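Local coordinates for protein aminopeptidase P; XAA-pro aminopeptidase (Streptococcus thermophilus, PDB 3IL0) that probably acts as a metal-dependent aminopeptidase of the M24B family, this chain being its N-terminal creatinase/prolidase-type domain without the peptidase domain, at residues R51-S57 against G69-S75; F11-V16 against F45-N49; N29-L34 against M124-M129. One frame throughout, in Å; residues are numbered along the deposited sequence.

Contact 1. Residues R51-S57 against G69-S75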
loop_
_atom_site.group_PDB
_atom_site.type_symbol
_atom_site.label_atom_id
_atom_site.label_comp_id
_atom_site.label_asym_id
_atom_site.label_seq_id
_atom_site.Cartn_x
_atom_site.Cartn_y
_atom_site.Cartn_z
ATOM N N ARG A 51 -6.505 -5.439 -0.618
ATOM C CA ARG A 51 -5.089 -5.397 -0.760
ATOM C C ARG A 51 -4.855 -5.165 -2.226
ATOM O O ARG A 51 -5.250 -5.999 -3.054
ATOM C CB ARG A 51 -4.477 -6.713 -0.328
ATOM C CG ARG A 51 -4.800 -7.096 1.101
ATOM C CD ARG A 51 -3.869 -8.173 1.587
ATOM N NE ARG A 51 -4.423 -8.693 2.827
ATOM C CZ ARG A 51 -5.198 -9.767 2.934
ATOM N NH1 ARG A 51 -5.481 -10.523 1.884
ATOM N NH2 ARG A 51 -5.675 -10.088 4.122
ATOM N N LEU A 52 -4.218 -4.045 -2.560
ATOM C CA LEU A 52 -3.937 -3.720 -3.932
ATOM C C LEU A 52 -2.459 -3.793 -4.214
ATOM O O LEU A 52 -1.613 -3.338 -3.426
ATOM C CB LEU A 52 -4.437 -2.320 -4.246
ATOM C CG LEU A 52 -5.910 -1.993 -4.023
ATOM C CD1 LEU A 52 -6.191 -0.590 -4.542
ATOM C CD2 LEU A 52 -6.853 -3.100 -4.697
ATOM N N PHE A 53 -2.137 -4.349 -5.368
ATOM C CA PHE A 53 -0.756 -4.359 -5.838
ATOM C C PHE A 53 -0.775 -3.660 -7.173
ATOM O O PHE A 53 -1.508 -4.081 -8.074
ATOM C CB PHE A 53 -0.249 -5.817 -5.989
ATOM C CG PHE A 53 1.163 -5.919 -6.492
ATOM C CD1 PHE A 53 2.213 -6.145 -5.607
ATOM C CD2 PHE A 53 1.449 -5.777 -7.853
ATOM C CE1 PHE A 53 3.516 -6.241 -6.065
ATOM C CE2 PHE A 53 2.745 -5.836 -8.316
ATOM C CZ PHE A 53 3.785 -6.090 -7.421
ATOM N N LEU A 54 0.019 -2.613 -7.332
ATOM C CA LEU A 54 -0.091 -1.822 -8.537
ATOM C C LEU A 54 1.226 -1.818 -9.289
ATOM O O LEU A 54 2.263 -1.433 -8.744
ATOM C CB LEU A 54 -0.586 -0.380 -8.219
ATOM C CG LEU A 54 -1.919 -0.237 -7.451
ATOM C CD1 LEU A 54 -1.693 0.137 -6.013
ATOM C CD2 LEU A 54 -2.803 0.785 -8.086
ATOM N N THR A 55 1.166 -2.219 -10.558
ATOM C CA THR A 55 2.337 -2.166 -11.429
ATOM C C THR A 55 2.006 -1.890 -12.928
ATOM O O THR A 55 0.844 -1.883 -13.347
ATOM C CB THR A 55 3.156 -3.450 -11.247
ATOM O OG1 THR A 55 4.422 -3.297 -11.881
ATOM C CG2 THR A 55 2.414 -4.648 -11.799
ATOM N N ASP A 56 3.053 -1.619 -13.704
ATOM C CA ASP A 56 2.967 -1.422 -15.175
ATOM C C ASP A 56 2.712 -2.714 -15.987
ATOM O O ASP A 56 2.638 -3.834 -15.429
ATOM C CB ASP A 56 4.249 -0.768 -15.699
ATOM C CG ASP A 56 5.471 -1.653 -15.495
ATOM O OD1 ASP A 56 5.357 -2.900 -15.660
ATOM O OD2 ASP A 56 6.550 -1.096 -15.153
ATOM N N SER A 57 2.598 -2.536 -17.310
ATOM C CA SER A 57 2.204 -3.621 -18.241
ATOM C C SER A 57 3.297 -4.676 -18.345
ATOM O O SER A 57 3.046 -5.848 -18.665
ATOM C CB SER A 57 1.883 -3.058 -19.634
ATOM O OG SER A 57 2.957 -2.267 -20.092
ATOM N N GLY A 69 -3.051 -13.237 -2.532
ATOM C CA GLY A 69 -3.820 -12.383 -1.565
ATOM C C GLY A 69 -4.064 -10.917 -1.965
ATOM O O GLY A 69 -4.570 -10.111 -1.187
ATOM N N PHE A 70 -3.679 -10.588 -3.191
ATOM C CA PHE A 70 -3.599 -9.221 -3.658
ATOM C C PHE A 70 -4.279 -9.083 -4.972
ATOM O O PHE A 70 -4.080 -9.849 -5.916
ATOM C CB PHE A 70 -2.160 -8.777 -3.846
ATOM C CG PHE A 70 -1.569 -8.185 -2.624
ATOM C CD1 PHE A 70 -1.287 -6.843 -2.560
ATOM C CD2 PHE A 70 -1.322 -8.967 -1.513
ATOM C CE1 PHE A 70 -0.751 -6.294 -1.423
ATOM C CE2 PHE A 70 -0.769 -8.403 -0.351
ATOM C CZ PHE A 70 -0.490 -7.070 -0.318
ATOM N N ASP A 71 -5.069 -8.046 -5.023
ATOM C CA ASP A 71 -5.797 -7.733 -6.169
ATOM C C ASP A 71 -4.843 -6.922 -7.021
ATOM O O ASP A 71 -4.487 -5.825 -6.637
ATOM C CB ASP A 71 -6.994 -6.959 -5.691
ATOM C CG ASP A 71 -7.869 -6.627 -6.768
ATOM O OD1 ASP A 71 -7.316 -6.144 -7.772
ATOM O OD2 ASP A 71 -9.080 -6.880 -6.627
ATOM N N ILE A 72 -4.385 -7.495 -8.131
ATOM C CA ILE A 72 -3.344 -6.882 -8.999
ATOM C C ILE A 72 -3.994 -5.855 -9.935
ATOM O O ILE A 72 -5.006 -6.157 -10.567
ATOM C CB ILE A 72 -2.583 -7.923 -9.896
ATOM C CG1 ILE A 72 -2.346 -9.267 -9.180
ATOM C CG2 ILE A 72 -1.273 -7.346 -10.434
ATOM C CD1 ILE A 72 -1.549 -9.241 -7.908
ATOM N N ILE A 73 -3.427 -4.648 -10.015
ATOM C CA ILE A 73 -3.976 -3.565 -10.824
ATOM C C ILE A 73 -2.912 -3.128 -11.807
ATOM O O ILE A 73 -1.817 -2.681 -11.437
ATOM C CB ILE A 73 -4.439 -2.325 -9.985
ATOM C CG1 ILE A 73 -5.296 -2.724 -8.778
ATOM C CG2 ILE A 73 -5.204 -1.359 -10.851
ATOM C CD1 ILE A 73 -6.601 -3.419 -9.094
ATOM N N GLU A 74 -3.235 -3.250 -13.082
ATOM C CA GLU A 74 -2.336 -2.745 -14.120
ATOM C C GLU A 74 -2.472 -1.244 -14.089
ATOM O O GLU A 74 -3.577 -0.721 -14.158
ATOM C CB GLU A 74 -2.686 -3.320 -15.502
ATOM C CG GLU A 74 -1.522 -3.202 -16.528
ATOM C CD GLU A 74 -1.687 -4.101 -17.781
ATOM O OE1 GLU A 74 -2.613 -4.959 -17.814
ATOM O OE2 GLU A 74 -0.874 -3.943 -18.726
ATOM N N SER A 75 -1.360 -0.548 -13.924
ATOM C CA SER A 75 -1.428 0.896 -13.752
ATOM C C SER A 75 -0.094 1.555 -14.047
ATOM O O SER A 75 0.948 1.060 -13.665
ATOM C CB SER A 75 -1.868 1.227 -12.311
ATOM O OG SER A 75 -1.596 2.588 -11.988
#

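Contact 2. Residues F11-V16 against F45-N49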
loop_
_atom_site.group_PDB
_atom_site.type_symbol
_atom_site.label_atom_id
_atom_site.label_comp_id
_atom_site.label_asym_id
_atom_site.label_seq_id
_atom_site.Cartn_x
_atom_site.Cartn_y
_atom_site.Cartn_z
ATOM N N PHE A 11 -1.065 -7.057 9.786
ATOM C CA PHE A 11 -1.144 -5.768 9.124
ATOM C C PHE A 11 -2.529 -5.170 9.426
ATOM O O PHE A 11 -2.663 -4.051 9.917
ATOM C CB PHE A 11 -0.939 -5.960 7.607
ATOM C CG PHE A 11 -0.645 -4.665 6.844
ATOM C CD1 PHE A 11 0.604 -4.447 6.288
ATOM C CD2 PHE A 11 -1.626 -3.678 6.695
ATOM C CE1 PHE A 11 0.867 -3.312 5.591
ATOM C CE2 PHE A 11 -1.369 -2.505 6.004
ATOM C CZ PHE A 11 -0.137 -2.324 5.436
ATOM N N ASP A 12 -3.548 -5.973 9.153
ATOM C CA ASP A 12 -4.937 -5.620 9.412
ATOM C C ASP A 12 -5.153 -5.172 10.863
ATOM O O ASP A 12 -5.731 -4.118 11.148
ATOM C CB ASP A 12 -5.768 -6.849 9.098
ATOM C CG ASP A 12 -7.217 -6.521 8.806
ATOM O OD1 ASP A 12 -7.948 -6.136 9.750
ATOM O OD2 ASP A 12 -7.627 -6.697 7.641
ATOM N N ALA A 13 -4.664 -5.970 11.801
ATOM C CA ALA A 13 -4.814 -5.621 13.206
ATOM C C ALA A 13 -4.141 -4.253 13.523
ATOM O O ALA A 13 -4.615 -3.440 14.355
ATOM C CB ALA A 13 -4.212 -6.733 14.042
ATOM N N LYS A 14 -3.026 -4.006 12.847
ATOM C CA LYS A 14 -2.244 -2.817 13.126
ATOM C C LYS A 14 -3.007 -1.611 12.570
ATOM O O LYS A 14 -3.006 -0.546 13.182
ATOM C CB LYS A 14 -0.833 -2.972 12.557
ATOM C CG LYS A 14 0.176 -1.901 12.994
ATOM C CD LYS A 14 1.593 -2.546 13.309
ATOM C CE LYS A 14 2.321 -1.690 14.305
ATOM N NZ LYS A 14 2.744 -0.496 13.601
ATOM N N LEU A 15 -3.741 -1.824 11.474
ATOM C CA LEU A 15 -4.571 -0.766 10.876
ATOM C C LEU A 15 -5.603 -0.324 11.910
ATOM O O LEU A 15 -5.788 0.881 12.166
ATOM C CB LEU A 15 -5.261 -1.242 9.556
ATOM C CG LEU A 15 -4.550 -1.187 8.213
ATOM C CD1 LEU A 15 -5.448 -1.564 6.940
ATOM C CD2 LEU A 15 -3.987 0.272 8.065
ATOM N N VAL A 16 -6.284 -1.305 12.498
ATOM C CA VAL A 16 -7.263 -1.032 13.576
ATOM C C VAL A 16 -6.572 -0.278 14.741
ATOM O O VAL A 16 -7.007 0.801 15.155
ATOM C CB VAL A 16 -7.923 -2.339 14.066
ATOM C CG1 VAL A 16 -8.717 -2.094 15.357
ATOM C CG2 VAL A 16 -8.770 -2.915 12.951
ATOM N N PHE A 45 -1.242 -0.894 -1.595
ATOM C CA PHE A 45 -2.166 -0.085 -0.889
ATOM C C PHE A 45 -3.126 -1.054 -0.210
ATOM O O PHE A 45 -3.901 -1.698 -0.890
ATOM C CB PHE A 45 -2.896 0.870 -1.855
ATOM C CG PHE A 45 -3.802 1.871 -1.161
ATOM C CD1 PHE A 45 -3.277 2.970 -0.541
ATOM C CD2 PHE A 45 -5.163 1.689 -1.124
ATOM C CE1 PHE A 45 -4.100 3.893 0.102
ATOM C CE2 PHE A 45 -6.037 2.621 -0.476
ATOM C CZ PHE A 45 -5.497 3.722 0.122
ATOM N N ILE A 46 -3.088 -1.121 1.122
ATOM C CA ILE A 46 -3.878 -2.054 1.938
ATOM C C ILE A 46 -4.874 -1.273 2.811
ATOM O O ILE A 46 -4.507 -0.285 3.488
ATOM C CB ILE A 46 -2.972 -2.996 2.831
ATOM C CG1 ILE A 46 -2.070 -3.849 1.940
ATOM C CG2 ILE A 46 -3.806 -3.970 3.728
ATOM C CD1 ILE A 46 -1.063 -4.707 2.728
ATOM N N THR A 47 -6.134 -1.723 2.757
ATOM C CA THR A 47 -7.219 -1.234 3.617
ATOM C C THR A 47 -7.742 -2.395 4.566
ATOM O O THR A 47 -7.278 -3.542 4.497
ATOM C CB THR A 47 -8.369 -0.702 2.706
ATOM O OG1 THR A 47 -9.125 -1.808 2.199
ATOM C CG2 THR A 47 -7.756 0.089 1.502
ATOM N N LYS A 48 -8.699 -2.086 5.433
ATOM C CA LYS A 48 -9.335 -3.122 6.202
ATOM C C LYS A 48 -9.989 -4.165 5.299
ATOM O O LYS A 48 -10.088 -5.313 5.708
ATOM C CB LYS A 48 -10.323 -2.538 7.165
ATOM C CG LYS A 48 -9.574 -1.955 8.369
ATOM C CD LYS A 48 -10.484 -1.437 9.429
ATOM C CE LYS A 48 -9.758 -0.451 10.335
ATOM N NZ LYS A 48 -9.784 0.870 9.645
ATOM N N ASN A 49 -10.374 -3.781 4.066
ATOM C CA ASN A 49 -10.979 -4.698 3.174
ATOM C C ASN A 49 -10.276 -5.069 1.913
ATOM O O ASN A 49 -10.639 -6.078 1.405
ATOM C CB ASN A 49 -12.417 -4.298 2.970
ATOM C CG ASN A 49 -13.189 -4.494 4.259
ATOM O OD1 ASN A 49 -13.112 -5.607 4.858
ATOM N ND2 ASN A 49 -13.795 -3.446 4.774
#

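Contact 3. Residues N29-L34 against M124-M129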
loop_
_atom_site.group_PDB
_atom_site.type_symbol
_atom_site.label_atom_id
_atom_site.label_comp_id
_atom_site.label_asym_id
_atom_site.label_seq_id
_atom_site.Cartn_x
_atom_site.Cartn_y
_atom_site.Cartn_z
ATOM N N ASN A 29 11.549 -3.483 -0.411
ATOM C CA ASN A 29 11.736 -4.307 0.772
ATOM C C ASN A 29 10.409 -4.637 1.456
ATOM O O ASN A 29 10.059 -5.814 1.722
ATOM C CB ASN A 29 12.612 -3.520 1.735
ATOM C CG ASN A 29 13.393 -4.383 2.650
ATOM O OD1 ASN A 29 13.718 -5.532 2.328
ATOM N ND2 ASN A 29 13.755 -3.822 3.803
ATOM N N ASN A 30 9.675 -3.560 1.728
ATOM C CA ASN A 30 8.335 -3.666 2.285
ATOM C C ASN A 30 7.378 -4.383 1.385
ATOM O O ASN A 30 6.556 -5.203 1.851
ATOM C CB ASN A 30 7.803 -2.291 2.592
ATOM C CG ASN A 30 8.479 -1.698 3.761
ATOM O OD1 ASN A 30 9.209 -2.371 4.466
ATOM N ND2 ASN A 30 8.211 -0.446 4.009
ATOM N N ILE A 31 7.478 -4.079 0.094
ATOM C CA ILE A 31 6.625 -4.751 -0.878
ATOM C C ILE A 31 7.023 -6.212 -0.907
ATOM O O ILE A 31 6.157 -7.099 -0.848
ATOM C CB ILE A 31 6.598 -4.053 -2.279
ATOM C CG1 ILE A 31 5.911 -2.665 -2.130
ATOM C CG2 ILE A 31 5.878 -4.964 -3.283
ATOM C CD1 ILE A 31 5.988 -1.701 -3.348
ATOM N N TYR A 32 8.331 -6.472 -0.896
ATOM C CA TYR A 32 8.782 -7.861 -0.852
ATOM C C TYR A 32 8.195 -8.568 0.361
ATOM O O TYR A 32 7.596 -9.602 0.203
ATOM C CB TYR A 32 10.311 -8.017 -0.918
ATOM C CG TYR A 32 10.750 -9.490 -0.909
ATOM C CD1 TYR A 32 10.242 -10.395 -1.856
ATOM C CD2 TYR A 32 11.661 -9.987 0.057
ATOM C CE1 TYR A 32 10.615 -11.751 -1.857
ATOM C CE2 TYR A 32 12.043 -11.351 0.070
ATOM C CZ TYR A 32 11.514 -12.225 -0.900
ATOM O OH TYR A 32 11.866 -13.567 -0.934
ATOM N N TYR A 33 8.311 -7.996 1.548
ATOM C CA TYR A 33 7.782 -8.653 2.733
ATOM C C TYR A 33 6.335 -9.134 2.570
ATOM O O TYR A 33 6.044 -10.314 2.737
ATOM C CB TYR A 33 7.916 -7.760 3.966
ATOM C CG TYR A 33 7.337 -8.411 5.217
ATOM C CD1 TYR A 33 8.051 -9.395 5.940
ATOM C CD2 TYR A 33 6.053 -8.079 5.660
ATOM C CE1 TYR A 33 7.487 -9.999 7.085
ATOM C CE2 TYR A 33 5.489 -8.671 6.788
ATOM C CZ TYR A 33 6.203 -9.625 7.486
ATOM O OH TYR A 33 5.596 -10.165 8.586
ATOM N N LEU A 34 5.427 -8.239 2.192
ATOM C CA LEU A 34 4.001 -8.567 2.171
ATOM C C LEU A 34 3.556 -9.370 0.918
ATOM O O LEU A 34 2.461 -9.928 0.900
ATOM C CB LEU A 34 3.196 -7.279 2.246
ATOM C CG LEU A 34 3.423 -6.286 3.376
ATOM C CD1 LEU A 34 3.005 -4.938 2.886
ATOM C CD2 LEU A 34 2.613 -6.644 4.610
ATOM N N MET A 124 5.779 -0.751 9.259
ATOM C CA MET A 124 6.225 -1.991 8.605
ATOM C C MET A 124 7.295 -2.744 9.355
ATOM O O MET A 124 7.504 -3.929 9.075
ATOM C CB MET A 124 6.739 -1.727 7.164
ATOM C CG MET A 124 5.590 -1.369 6.142
ATOM S SD MET A 124 4.520 -2.782 5.862
ATOM C CE MET A 124 5.773 -4.098 5.724
ATOM N N GLU A 125 7.966 -2.053 10.278
ATOM C CA GLU A 125 9.131 -2.583 11.000
ATOM C C GLU A 125 8.806 -3.800 11.860
ATOM O O GLU A 125 9.525 -4.786 11.839
ATOM C CB GLU A 125 9.788 -1.466 11.844
ATOM C CG GLU A 125 11.307 -1.472 11.836
ATOM C CD GLU A 125 11.961 -1.830 13.192
ATOM O OE1 GLU A 125 11.791 -1.052 14.179
ATOM O OE2 GLU A 125 12.689 -2.857 13.239
ATOM N N GLU A 126 7.717 -3.731 12.608
ATOM C CA GLU A 126 7.246 -4.883 13.417
ATOM C C GLU A 126 6.818 -5.999 12.523
ATOM O O GLU A 126 7.198 -7.157 12.709
ATOM C CB GLU A 126 6.046 -4.546 14.291
ATOM C CG GLU A 126 5.294 -3.301 13.862
ATOM C CD GLU A 126 6.079 -2.001 14.207
ATOM O OE1 GLU A 126 5.585 -1.182 15.037
ATOM O OE2 GLU A 126 7.199 -1.817 13.658
ATOM N N LEU A 127 6.010 -5.650 11.535
ATOM C CA LEU A 127 5.554 -6.666 10.612
ATOM C C LEU A 127 6.776 -7.385 10.037
ATOM O O LEU A 127 6.776 -8.603 9.960
ATOM C CB LEU A 127 4.695 -6.058 9.499
ATOM C CG LEU A 127 3.313 -5.541 9.868
ATOM C CD1 LEU A 127 2.713 -5.017 8.568
ATOM C CD2 LEU A 127 2.448 -6.647 10.486
ATOM N N ARG A 128 7.813 -6.638 9.642
ATOM C CA ARG A 128 9.029 -7.251 9.095
ATOM C C ARG A 128 9.797 -8.093 10.126
ATOM O O ARG A 128 10.645 -8.860 9.729
ATOM C CB ARG A 128 9.988 -6.217 8.465
ATOM C CG ARG A 128 9.737 -5.918 6.976
ATOM C CD ARG A 128 10.635 -4.794 6.496
ATOM N NE ARG A 128 10.139 -3.504 6.977
ATOM C CZ ARG A 128 10.751 -2.688 7.839
ATOM N NH1 ARG A 128 11.938 -2.970 8.356
ATOM N NH2 ARG A 128 10.166 -1.548 8.192
ATOM N N MET A 129 9.499 -7.970 11.417
ATOM C CA MET A 129 10.156 -8.812 12.435
ATOM C C MET A 129 9.428 -10.146 12.632
ATOM O O MET A 129 8.481 -10.467 11.867
ATOM C CB MET A 129 10.288 -8.025 13.745
ATOM C CG MET A 129 11.270 -6.814 13.626
ATOM S SD MET A 129 11.239 -5.661 15.029
ATOM C CE MET A 129 9.509 -5.942 15.573
#

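Contact 1. Residues R51-S57 against G69-S75
Two parallel strands, 51-55 and 71-74, pair side by side with axes 4.7 Å apart. Gly69 O accepts a hydrogen bond from Arg51 NH1 at 3.2 Å. Phe70 follows, and Arg51 CB sits 3.7 Å from its ring centroid in a CH-pi contact over the face. The backbone ladder then starts. Asp71 N donates to Arg51 O (2.8 Å), and Asp71 O accepts from Phe53 N (3.1 Å). Ile72 lies beside Phe53, with CG2 4.1 Å from Phe53 CD2. Ile73 N donates to Phe53 O (2.8 Å), and Ile73 O accepts from Thr55 N (3.1 Å). Ile73 CB meets Leu54 CD2 at 4.0 Å on the face covered by helix 78-88. Glu74 pairs with Thr55 on the other face, where Phe53 packs against helix 28-35. Ser75 N closes the ladder on Thr55 O at 2.6 Å. Strand 71-74 is the edge of the sheet in this chain. Helix 60-66 links the two strands, which makes this a classic beta-alpha-beta crossover.

Contact 2. Residues F11-V16 against F45-N49
Helix segment 11-16 packs across segment 45-49. The axes of the helix and of strand 45-47 approach to 9.3 Å and their directions differ by 67°. The nearest CA atoms are those of Asp12 and Lys48, 6.0 Å apart. The helix is held by its own bonds, such as Leu15 N to Phe11 O at 2.9 Å. The two segments share no hydrogen bond, so side-chain packing joins them. Ile46 points toward the helix and is the main partner on the strand. Ile46 CD1 lies over the face of the Phe11 ring, 3.7 Å from the centroid, a CH-pi contact. Ile46 CB is 3.6 Å from Phe11 CE2. One helical turn on, Leu15 CD1 reaches Ile46 CG2 at 4.3 Å and also touches the backbone, 3.4 Å from Thr47 C. Val16 CG2 packs on the aliphatic part of Lys48, 3.7 Å from its CE. The amine of Lys48 is bonded elsewhere, to the backbone oxygen of Leu20. Asp12 OD2 lies 3.4 Å from Lys48 O, but both are acceptors; this carboxylate binds a glycerol, probably from the crystallisation liquor. Thr47 points away from the helix. Thr47 OG1 accepts from Asn49 N at 3.0 Å, an ST turn, and it is also bonded to Arg50 N. Phe11 further touches Leu23 and Val25 of strand 22-25. Such packing of the first helix on a central mixed sheet belongs to the alpha/beta fold of the creatinase/prolidase N-terminal domain.

Contact 3. Residues N29-L34 against M124-M129
This is a helix-helix packing contact on one face of the mixed sheet of the alpha/beta creatinase/prolidase N-terminal domain. It brings the early helix 28-35 against helix 123-128, the last of the chain, although 89 residues separate the two segments. The axes of the short segments pass 10.6 Å apart at 46°. The nearest CA pairs are Tyr33 with Arg128, 6.6 Å apart, and Asn30 with Met124, 6.9 Å apart. The helix around 124-128 is weakly bonded, but Arg128 N does reach Met124 O at 2.8 Å. Contact residues are spaced by three and four on both sides: Asn30, Tyr33 and Leu34 meet Met124, Leu127 and Arg128. Each set therefore lies along one side of its helix. Met124 points toward the other helix. Met124 CE is 4.0 Å from Tyr33 CD2, Met124 SD is 4.0 Å from Leu34 CD1, and Met124 CG is 3.5 Å from Asn30 ND2. Leu127 joins the apolar patch, with CD1 4.3 Å from Leu34 CD2. Phe11 of helix 7-18 touches Leu34, Met124 and Leu127, so a third helix closes the cluster. On the side toward the sheet, Leu34 also touches Ile46 of strand 42-47. The more exposed part of the contact is polar, where Asn30 OD1 and Arg128 NE lie 2.9 Å apart. Tyr33 bridges the two parts. Arg7 makes a cation-pi contact with its ring. The CB of Leu127 packs 3.8 Å from Tyr33 CE2, and Arg128 CA sits over the ring face, 4.0 Å from the centroid.

Overall arrangement
The three contacts build on one sheet. Contacts 1 and 2 meet where strands 51-55 and 42-47 pair: Leu52 N probably bonds to Phe45 O at 2.9 Å, and the contact centres are about 17 Å apart. Contacts 2 and 3, with centres about 14 Å apart, share a helical layer. Phe11 CD1 is 3.2 Å from Leu127 CD1 and 3.4 Å from Leu34 CD2. Contact 3 reaches contact 1, about 18 Å away between centres, through Ile31 CG2, 3.9 Å from Phe53 CE1. Bound glycerol, probably from the crystallisation liquor, lies near the side chains of Arg51 and Asp12. The M24 peptidase domain, probably metal-dependent, is absent from this chain.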